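Local coordinates for protein-disulfide isomerase (Novosphingobium aromaticivorans, PDB 3GMF), which probably acts as a thioredoxin-fold thiol-disulfide oxidoreductase or isomerase, rearranging disulfide bonds in other proteins, at residues L82-P96 with S122-G134. Numbering follows the deposited sequence. Where two conformers were deposited one is given.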
loop_
_atom_site.group_PDB
_atom_site.type_symbol
_atom_site.label_atom_id
_atom_site.label_comp_id
_atom_site.label_asym_id
_atom_site.label_seq_id
_atom_site.Cartn_x
_atom_site.Cartn_y
_atom_site.Cartn_z
ATOM N N LEU A 82 4.408 -7.210 5.973
ATOM C CA LEU A 82 5.219 -6.741 4.857
ATOM C C LEU A 82 4.825 -5.326 4.383
ATOM O O LEU A 82 5.702 -4.475 4.154
ATOM C CB LEU A 82 5.132 -7.742 3.712
ATOM C CG LEU A 82 6.249 -7.678 2.664
ATOM C CD1 LEU A 82 7.645 -7.566 3.313
ATOM C CD2 LEU A 82 6.144 -8.890 1.767
ATOM N N HIS A 83 3.527 -5.104 4.229
ATOM C CA HIS A 83 2.961 -3.787 3.918
ATOM C C HIS A 83 3.424 -2.741 4.932
ATOM O O HIS A 83 3.908 -1.680 4.550
ATOM C CB HIS A 83 1.427 -3.878 3.876
ATOM C CG HIS A 83 0.729 -2.553 3.759
ATOM N ND1 HIS A 83 0.516 -1.929 2.544
ATOM C CD2 HIS A 83 0.186 -1.743 4.698
ATOM C CE1 HIS A 83 -0.118 -0.786 2.748
ATOM N NE2 HIS A 83 -0.340 -0.657 4.047
ATOM N N THR A 84 3.313 -3.054 6.227
ATOM C CA THR A 84 3.739 -2.134 7.286
ATOM C C THR A 84 5.241 -1.865 7.215
ATOM O O THR A 84 5.665 -0.715 7.390
ATOM C CB THR A 84 3.293 -2.646 8.706
ATOM O OG1 THR A 84 1.868 -2.516 8.814
ATOM C CG2 THR A 84 3.940 -1.847 9.820
ATOM N N ALA A 85 6.027 -2.910 6.931
ATOM C CA ALA A 85 7.487 -2.786 6.801
ATOM C C ALA A 85 7.902 -1.818 5.680
ATOM O O ALA A 85 8.690 -0.898 5.913
ATOM C CB ALA A 85 8.145 -4.156 6.599
ATOM N N PHE A 86 7.338 -2.004 4.486
ATOM C CA PHE A 86 7.581 -1.041 3.391
ATOM C C PHE A 86 7.185 0.379 3.742
ATOM O O PHE A 86 7.907 1.330 3.392
ATOM C CB PHE A 86 6.889 -1.464 2.097
ATOM C CG PHE A 86 7.661 -2.461 1.291
ATOM C CD1 PHE A 86 8.785 -2.076 0.551
ATOM C CD2 PHE A 86 7.249 -3.800 1.251
ATOM C CE1 PHE A 86 9.476 -3.010 -0.222
ATOM C CE2 PHE A 86 7.927 -4.740 0.499
ATOM C CZ PHE A 86 9.061 -4.354 -0.237
ATOM N N MET A 87 6.051 0.533 4.434
ATOM C CA MET A 87 5.588 1.866 4.814
ATOM C C MET A 87 6.446 2.473 5.918
ATOM O O MET A 87 6.884 3.618 5.797
ATOM C CB MET A 87 4.119 1.856 5.247
ATOM C CG MET A 87 3.131 1.735 4.109
ATOM S SD MET A 87 3.200 3.067 2.846
ATOM C CE MET A 87 1.677 2.650 2.023
ATOM N N ARG A 88 6.679 1.711 6.995
ATOM C CA ARG A 88 7.504 2.200 8.101
ATOM C C ARG A 88 8.950 2.473 7.702
ATOM O O ARG A 88 9.550 3.447 8.173
ATOM C CB ARG A 88 7.468 1.232 9.298
ATOM C CG ARG A 88 6.161 1.292 10.055
ATOM C CD ARG A 88 6.277 0.506 11.368
ATOM N NE ARG A 88 5.207 0.858 12.295
ATOM C CZ ARG A 88 5.313 1.795 13.235
ATOM N NH1 ARG A 88 4.287 2.051 14.036
ATOM N NH2 ARG A 88 6.442 2.475 13.379
ATOM N N SER A 89 9.503 1.651 6.818
ATOM C CA SER A 89 10.906 1.802 6.434
ATOM C C SER A 89 11.084 2.544 5.109
ATOM O O SER A 89 12.149 2.456 4.486
ATOM C CB SER A 89 11.613 0.444 6.379
ATOM O OG SER A 89 11.211 -0.292 5.239
ATOM N N GLN A 90 10.052 3.280 4.685
ATOM C CA GLN A 90 10.106 4.015 3.414
ATOM C C GLN A 90 11.366 4.856 3.234
ATOM O O GLN A 90 12.006 4.778 2.184
ATOM C CB GLN A 90 8.886 4.909 3.242
ATOM C CG GLN A 90 8.758 5.509 1.837
ATOM C CD GLN A 90 7.655 6.517 1.784
ATOM O OE1 GLN A 90 7.807 7.640 2.264
ATOM N NE2 GLN A 90 6.509 6.114 1.249
ATOM N N ALA A 91 11.734 5.635 4.254
ATOM C CA ALA A 91 12.931 6.492 4.155
ATOM C C ALA A 91 14.211 5.700 3.870
ATOM O O ALA A 91 15.118 6.208 3.210
ATOM C CB ALA A 91 13.091 7.364 5.391
ATOM N N GLN A 92 14.257 4.447 4.319
ATOM C CA GLN A 92 15.412 3.580 4.099
ATOM C C GLN A 92 15.537 3.065 2.666
ATOM O O GLN A 92 16.661 2.824 2.212
ATOM C CB GLN A 92 15.445 2.375 5.069
ATOM C CG GLN A 92 14.798 2.551 6.458
ATOM C CD GLN A 92 15.203 3.824 7.194
ATOM O OE1 GLN A 92 16.388 4.145 7.319
ATOM N NE2 GLN A 92 14.202 4.550 7.698
ATOM N N TRP A 93 14.414 2.866 1.959
ATOM C CA TRP A 93 14.489 2.289 0.615
ATOM C C TRP A 93 14.188 3.261 -0.525
ATOM O O TRP A 93 14.550 2.990 -1.664
ATOM C CB TRP A 93 13.640 0.998 0.439
ATOM C CG TRP A 93 12.132 1.181 0.643
ATOM C CD1 TRP A 93 11.428 0.910 1.786
ATOM C CD2 TRP A 93 11.168 1.671 -0.309
ATOM N NE1 TRP A 93 10.089 1.182 1.605
ATOM C CE2 TRP A 93 9.904 1.675 0.341
ATOM C CE3 TRP A 93 11.251 2.119 -1.639
ATOM C CZ2 TRP A 93 8.728 2.103 -0.298
ATOM C CZ3 TRP A 93 10.080 2.549 -2.273
ATOM C CH2 TRP A 93 8.837 2.536 -1.596
ATOM N N ILE A 94 13.559 4.387 -0.224
ATOM C CA ILE A 94 13.018 5.219 -1.338
ATOM C C ILE A 94 14.041 6.229 -1.895
ATOM O O ILE A 94 13.753 6.977 -2.838
ATOM C CB ILE A 94 11.673 5.896 -0.943
ATOM C CG1 ILE A 94 10.799 6.173 -2.178
ATOM C CG2 ILE A 94 11.916 7.154 -0.130
ATOM C CD1 ILE A 94 9.352 6.540 -1.862
ATOM N N GLY A 95 15.251 6.233 -1.329
ATOM C CA GLY A 95 16.282 7.199 -1.723
ATOM C C GLY A 95 16.504 7.365 -3.221
ATOM O O GLY A 95 16.656 8.503 -3.686
ATOM N N PRO A 96 16.539 6.249 -3.993
ATOM C CA PRO A 96 16.725 6.411 -5.446
ATOM C C PRO A 96 15.659 7.231 -6.168
ATOM O O PRO A 96 15.920 7.695 -7.271
ATOM C CB PRO A 96 16.722 4.980 -5.969
ATOM C CG PRO A 96 17.214 4.160 -4.797
ATOM C CD PRO A 96 16.572 4.818 -3.619
ATOM N N SER A 122 16.072 -3.465 -9.216
ATOM C CA SER A 122 17.519 -3.312 -9.143
ATOM C C SER A 122 17.933 -1.979 -8.516
ATOM O O SER A 122 18.666 -1.950 -7.510
ATOM C CB SER A 122 18.151 -3.467 -10.522
ATOM O OG SER A 122 19.562 -3.490 -10.404
ATOM N N ASP A 123 17.446 -0.879 -9.091
ATOM C CA ASP A 123 17.765 0.465 -8.603
ATOM C C ASP A 123 17.389 0.703 -7.152
ATOM O O ASP A 123 18.100 1.417 -6.440
ATOM C CB ASP A 123 17.099 1.549 -9.458
ATOM C CG ASP A 123 17.661 1.636 -10.866
ATOM O OD1 ASP A 123 18.695 1.002 -11.188
ATOM O OD2 ASP A 123 17.060 2.370 -11.665
ATOM N N PHE A 124 16.265 0.123 -6.714
ATOM C CA PHE A 124 15.766 0.331 -5.357
ATOM C C PHE A 124 16.218 -0.755 -4.385
ATOM O O PHE A 124 15.865 -0.730 -3.207
ATOM C CB PHE A 124 14.242 0.520 -5.356
ATOM C CG PHE A 124 13.815 1.869 -5.872
ATOM C CD1 PHE A 124 13.563 2.905 -4.981
ATOM C CD2 PHE A 124 13.699 2.106 -7.251
ATOM C CE1 PHE A 124 13.173 4.178 -5.437
ATOM C CE2 PHE A 124 13.331 3.354 -7.719
ATOM C CZ PHE A 124 13.059 4.395 -6.812
ATOM N N ARG A 125 17.040 -1.674 -4.898
ATOM C CA ARG A 125 17.663 -2.724 -4.086
ATOM C C ARG A 125 16.655 -3.612 -3.355
ATOM O O ARG A 125 16.824 -3.949 -2.172
ATOM C CB ARG A 125 18.692 -2.123 -3.114
ATOM C CG ARG A 125 19.962 -1.603 -3.789
ATOM C CD ARG A 125 20.835 -0.807 -2.803
ATOM N NE ARG A 125 20.892 -1.416 -1.467
ATOM C CZ ARG A 125 21.726 -2.390 -1.097
ATOM N NH1 ARG A 125 22.605 -2.904 -1.953
ATOM N NH2 ARG A 125 21.676 -2.859 0.144
ATOM N N PHE A 126 15.595 -3.988 -4.072
ATOM C CA PHE A 126 14.527 -4.790 -3.470
ATOM C C PHE A 126 14.926 -6.268 -3.262
ATOM O O PHE A 126 14.367 -6.965 -2.412
ATOM C CB PHE A 126 13.253 -4.662 -4.315
ATOM C CG PHE A 126 12.564 -3.326 -4.173
ATOM C CD1 PHE A 126 12.739 -2.544 -3.030
ATOM C CD2 PHE A 126 11.697 -2.868 -5.174
ATOM C CE1 PHE A 126 12.071 -1.303 -2.881
ATOM C CE2 PHE A 126 11.028 -1.651 -5.041
ATOM C CZ PHE A 126 11.218 -0.859 -3.888
ATOM N N TYR A 127 15.886 -6.738 -4.052
ATOM C CA TYR A 127 16.428 -8.086 -3.870
ATOM C C TYR A 127 17.046 -8.228 -2.478
ATOM O O TYR A 127 16.696 -9.158 -1.757
ATOM C CB TYR A 127 17.416 -8.441 -4.990
ATOM C CG TYR A 127 16.807 -8.341 -6.371
ATOM C CD1 TYR A 127 16.002 -9.362 -6.877
ATOM C CD2 TYR A 127 17.025 -7.213 -7.168
ATOM C CE1 TYR A 127 15.420 -9.264 -8.143
ATOM C CE2 TYR A 127 16.454 -7.108 -8.440
ATOM C CZ TYR A 127 15.651 -8.142 -8.917
ATOM O OH TYR A 127 15.098 -8.036 -10.175
ATOM N N ASP A 128 17.909 -7.277 -2.097
ATOM C CA ASP A 128 18.506 -7.233 -0.753
ATOM C C ASP A 128 17.481 -6.992 0.363
ATOM O O ASP A 128 17.517 -7.672 1.392
ATOM C CB ASP A 128 19.629 -6.179 -0.679
ATOM C CG ASP A 128 20.897 -6.602 -1.429
ATOM O OD1 ASP A 128 20.955 -7.729 -1.967
ATOM O OD2 ASP A 128 21.847 -5.789 -1.487
ATOM N N PHE A 129 16.567 -6.038 0.155
ATOM C CA PHE A 129 15.488 -5.753 1.102
ATOM C C PHE A 129 14.656 -7.011 1.429
ATOM O O PHE A 129 14.349 -7.288 2.594
ATOM C CB PHE A 129 14.570 -4.632 0.548
ATOM C CG PHE A 129 13.576 -4.093 1.550
ATOM C CD1 PHE A 129 13.913 -3.024 2.376
ATOM C CD2 PHE A 129 12.294 -4.631 1.648
ATOM C CE1 PHE A 129 13.000 -2.515 3.296
ATOM C CE2 PHE A 129 11.384 -4.134 2.567
ATOM C CZ PHE A 129 11.733 -3.071 3.391
ATOM N N MET A 130 14.302 -7.772 0.401
ATOM C CA MET A 130 13.445 -8.947 0.584
ATOM C C MET A 130 14.205 -10.205 1.018
ATOM O O MET A 130 13.628 -11.088 1.668
ATOM C CB MET A 130 12.600 -9.187 -0.661
ATOM C CG MET A 130 11.500 -8.125 -0.824
ATOM S SD MET A 130 10.422 -7.897 0.608
ATOM C CE MET A 130 9.716 -9.533 0.785
ATOM N N ALA A 131 15.485 -10.273 0.667
ATOM C CA ALA A 131 16.377 -11.354 1.126
ATOM C C ALA A 131 16.544 -11.282 2.635
ATOM O O ALA A 131 16.554 -12.310 3.314
ATOM C CB ALA A 131 17.727 -11.267 0.447
ATOM N N ALA A 132 16.641 -10.060 3.153
ATOM C CA ALA A 132 16.709 -9.821 4.595
ATOM C C ALA A 132 15.397 -10.171 5.319
ATOM O O ALA A 132 15.331 -10.134 6.547
ATOM C CB ALA A 132 17.121 -8.377 4.868
ATOM N N ARG A 133 14.366 -10.516 4.543
ATOM C CA ARG A 133 13.056 -10.898 5.063
ATOM C C ARG A 133 12.608 -12.271 4.549
ATOM O O ARG A 133 11.409 -12.577 4.514
ATOM C CB ARG A 133 12.022 -9.827 4.719
ATOM C CG ARG A 133 12.190 -8.574 5.538
ATOM C CD ARG A 133 11.441 -7.390 4.956
ATOM N NE ARG A 133 11.538 -6.255 5.863
ATOM C CZ ARG A 133 12.554 -5.395 5.894
ATOM N NH1 ARG A 133 13.575 -5.510 5.042
ATOM N NH2 ARG A 133 12.544 -4.407 6.777
ATOM N N GLY A 134 13.576 -13.085 4.136
ATOM C CA GLY A 134 13.323 -14.488 3.829
ATOM C C GLY A 134 12.995 -14.842 2.391
ATOM O O GLY A 134 13.017 -16.021 2.033
HETATM O O HOH W 1 16.724 1.448 -1.962
#
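The F129 ring lies over one face of F86 in an offset stack, centroids 4.7 Å apart, while one face of F129 itself carries R133 NH1 above its centre. That guanidinium is held there by NH1 donating to the F129 carbonyl O at 3.1 Å. At the rim of F129, in the ring plane, sits S89 OG, 3.4 Å from F129 CZ. One indole face of W93 has I94 CB and Q90 O over its rim, the opposite face F86 CD1. W93 points an edge of its pyrrole ring at the face of F129, and F126 turns its edge toward the six-membered ring in an offset edge-to-face pair, F126 CE1 coming obliquely to 3.7 Å from W93 CE3. F86 in turn directs its edge at the face of F126, planes at 90°. W93 is pinned by NE1 donating to the in-plane lone pair of F86 O (2.8 Å); its chi1 of 62° folds the indole back along its own segment to reach that carbonyl. Replacing W93 by an alanine would probably open a gap beside F126 and F129 and leave F86 O without this donor. Beyond, P96 CB sits over the face of F124, and a water bridges W93 O and F124 O. L82 and M130 meet tip to tip. F86, W93, F126 and F129 thus form an aromatic cluster joining 82-96 to 122-134 within the helical region between strands 51-57 and 171-174, consistent with the helical insertion of DsbA-like thioredoxin folds.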